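Local coordinates for DegV domain-containing protein Cgl2349/cg2579 (Corynebacterium glutamicum, PDB 3EGL) that binds long-chain fatty acids such as palmitate and may take part in lipid transport or fatty acid metabolism, at residues 40-45 and 248-253. Numbering follows the deposited sequence.
Sequences RSTSGL and AVHSGP. With PLM (palmitic acid), chain D.
T42 and H250 meet through a hydrogen bond beside the carboxylate of a bound palmitic acid. H250 NE2 donates to T42 OG1 at 2.8 Å. The hydroxyl sits at the edge of the imidazole, only 7° out of the ring plane. T42 OG1 in turn donates to O2 of the palmitate, also at 2.8 Å. The hydroxyl therefore accepts from the ring and donates its O-H in a hydrogen bond to the lipid, so its rotation is fixed from two sides. A chi1 of 76° sets OG1 between the backbone N and the carbonyl carbon, and leaves CG2 turned to the helix. There the T42 methyl meets V249 tip to tip, with T42 CG2 3.7 Å from V249 CB. V249 CG1 also lies over the centre of the H250 ring, 4.0 Å above its plane.

The fold is that of DegV proteins, with the fatty acid held between two alpha/beta parts. Strand 40-43 is an outermost strand of one sheet and pairs antiparallel with strand 26-35. Helix 245-251 belongs to the other part and directly precedes strand 255-261 of the second sheet. S76 OG also hydrogen-bonds the lipid.

H250 reaches the head group through T42, but touches the acyl chain directly. Its CD2 lies 3.3 Å from palmitate C6, an oblique approach to the ring. Further along the chain, S251 CB touches the lipid atom CB at 3.7 Å. At the start of the strand, R40 lays its CB 4.2 Å from V249 CG2, while the rest of the side chain runs off from the helix to its guanidinium.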
loop_
_atom_site.group_PDB
_atom_site.type_symbol
_atom_site.label_atom_id
_atom_site.label_comp_id
_atom_site.label_asym_id
_atom_site.label_seq_id
_atom_site.Cartn_x
_atom_site.Cartn_y
_atom_site.Cartn_z
ATOM N N ARG A 40 -15.599 -15.011 2.544
ATOM C CA ARG A 40 -15.352 -13.601 2.668
ATOM C C ARG A 40 -15.117 -13.035 1.283
ATOM O O ARG A 40 -14.531 -13.698 0.429
ATOM C CB ARG A 40 -14.171 -13.336 3.594
ATOM C CG ARG A 40 -14.604 -13.314 5.014
ATOM C CD ARG A 40 -13.490 -12.945 5.937
ATOM N NE ARG A 40 -13.928 -13.038 7.330
ATOM C CZ ARG A 40 -14.101 -14.183 8.008
ATOM N NH1 ARG A 40 -13.888 -15.368 7.428
ATOM N NH2 ARG A 40 -14.491 -14.146 9.280
ATOM N N SER A 41 -15.624 -11.833 1.047
ATOM C CA SER A 41 -15.254 -11.103 -0.165
ATOM C C SER A 41 -15.100 -9.629 0.138
ATOM O O SER A 41 -15.381 -9.165 1.263
ATOM C CB SER A 41 -16.243 -11.325 -1.301
ATOM O OG SER A 41 -17.511 -10.908 -0.888
ATOM N N THR A 42 -14.630 -8.904 -0.868
ATOM C CA THR A 42 -14.237 -7.529 -0.674
ATOM C C THR A 42 -14.773 -6.634 -1.762
ATOM O O THR A 42 -15.160 -7.075 -2.816
ATOM C CB THR A 42 -12.702 -7.364 -0.558
ATOM O OG1 THR A 42 -12.079 -7.472 -1.850
ATOM C CG2 THR A 42 -12.105 -8.390 0.410
ATOM N N SER A 43 -14.724 -5.348 -1.502
ATOM C CA SER A 43 -15.327 -4.382 -2.361
ATOM C C SER A 43 -14.540 -3.063 -2.255
ATOM O O SER A 43 -14.123 -2.644 -1.163
ATOM C CB SER A 43 -16.733 -4.214 -1.838
ATOM O OG SER A 43 -17.419 -3.314 -2.615
ATOM N N GLY A 44 -14.311 -2.417 -3.383
ATOM C CA GLY A 44 -13.709 -1.082 -3.362
ATOM C C GLY A 44 -14.658 -0.024 -2.825
ATOM O O GLY A 44 -15.802 -0.319 -2.478
ATOM N N LEU A 45 -14.165 1.204 -2.703
ATOM C CA LEU A 45 -15.001 2.300 -2.245
ATOM C C LEU A 45 -15.823 2.834 -3.393
ATOM O O LEU A 45 -15.300 2.957 -4.503
ATOM C CB LEU A 45 -14.144 3.421 -1.728
ATOM C CG LEU A 45 -13.387 3.052 -0.445
ATOM C CD1 LEU A 45 -12.327 4.113 -0.125
ATOM C CD2 LEU A 45 -14.369 2.818 0.717
ATOM N N ALA A 248 -6.100 -9.116 3.620
ATOM C CA ALA A 248 -5.814 -10.430 4.215
ATOM C C ALA A 248 -6.752 -11.450 3.622
ATOM O O ALA A 248 -6.380 -12.634 3.435
ATOM C CB ALA A 248 -5.941 -10.405 5.730
ATOM N N VAL A 249 -7.954 -10.987 3.258
ATOM C CA VAL A 249 -8.872 -11.847 2.524
ATOM C C VAL A 249 -8.183 -12.456 1.275
ATOM O O VAL A 249 -8.381 -13.643 0.964
ATOM C CB VAL A 249 -10.134 -11.099 2.072
ATOM C CG1 VAL A 249 -10.942 -11.996 1.136
ATOM C CG2 VAL A 249 -10.969 -10.580 3.281
ATOM N N HIS A 250 -7.364 -11.665 0.572
ATOM C CA HIS A 250 -6.789 -12.121 -0.676
ATOM C C HIS A 250 -5.361 -12.624 -0.569
ATOM O O HIS A 250 -4.883 -13.302 -1.477
ATOM C CB HIS A 250 -6.893 -11.028 -1.732
ATOM C CG HIS A 250 -8.305 -10.591 -2.009
ATOM N ND1 HIS A 250 -9.262 -11.440 -2.535
ATOM C CD2 HIS A 250 -8.910 -9.384 -1.856
ATOM C CE1 HIS A 250 -10.402 -10.775 -2.679
ATOM N NE2 HIS A 250 -10.219 -9.531 -2.255
ATOM N N SER A 251 -4.666 -12.271 0.509
ATOM C CA SER A 251 -3.324 -12.807 0.739
ATOM C C SER A 251 -3.364 -14.157 1.458
ATOM O O SER A 251 -2.483 -14.956 1.274
ATOM C CB SER A 251 -2.476 -11.853 1.569
ATOM O OG SER A 251 -2.999 -11.698 2.896
ATOM N N GLY A 252 -4.378 -14.393 2.273
ATOM C CA GLY A 252 -4.432 -15.580 3.097
ATOM C C GLY A 252 -3.599 -15.431 4.358
ATOM O O GLY A 252 -2.839 -14.469 4.469
ATOM N N PRO A 253 -3.733 -16.374 5.310
ATOM C CA PRO A 253 -2.932 -16.339 6.531
ATOM C C PRO A 253 -1.450 -16.680 6.258
ATOM O O PRO A 253 -1.133 -17.346 5.267
ATOM C CB PRO A 253 -3.586 -17.397 7.453
ATOM C CG PRO A 253 -4.494 -18.201 6.603
ATOM C CD PRO A 253 -4.658 -17.525 5.255
HETATM C C1 PLM D . -11.441 -4.392 -3.542
HETATM O O1 PLM D . -11.266 -3.701 -4.561
HETATM O O2 PLM D . -12.252 -5.331 -3.605
HETATM C C2 PLM D . -10.697 -4.156 -2.262
HETATM C C3 PLM D . -9.215 -4.420 -2.513
HETATM C C4 PLM D . -8.796 -5.867 -2.571
HETATM C C5 PLM D . -7.443 -5.872 -3.280
HETATM C C6 PLM D . -6.787 -7.229 -3.272
HETATM C C7 PLM D . -5.484 -7.135 -4.035
HETATM C C8 PLM D . -4.512 -8.294 -3.766
HETATM C C9 PLM D . -3.859 -8.140 -2.391
HETATM C CA PLM D . -2.518 -8.881 -2.286
HETATM C CB PLM D . -2.096 -9.136 -0.844
HETATM C CC PLM D . -1.875 -7.898 0.038
HETATM C CD PLM D . -0.428 -7.441 -0.022
HETATM C CE PLM D . 0.018 -6.707 1.227
HETATM C CF PLM D . 0.277 -5.226 0.932
HETATM C CG PLM D . 1.733 -4.892 0.616
#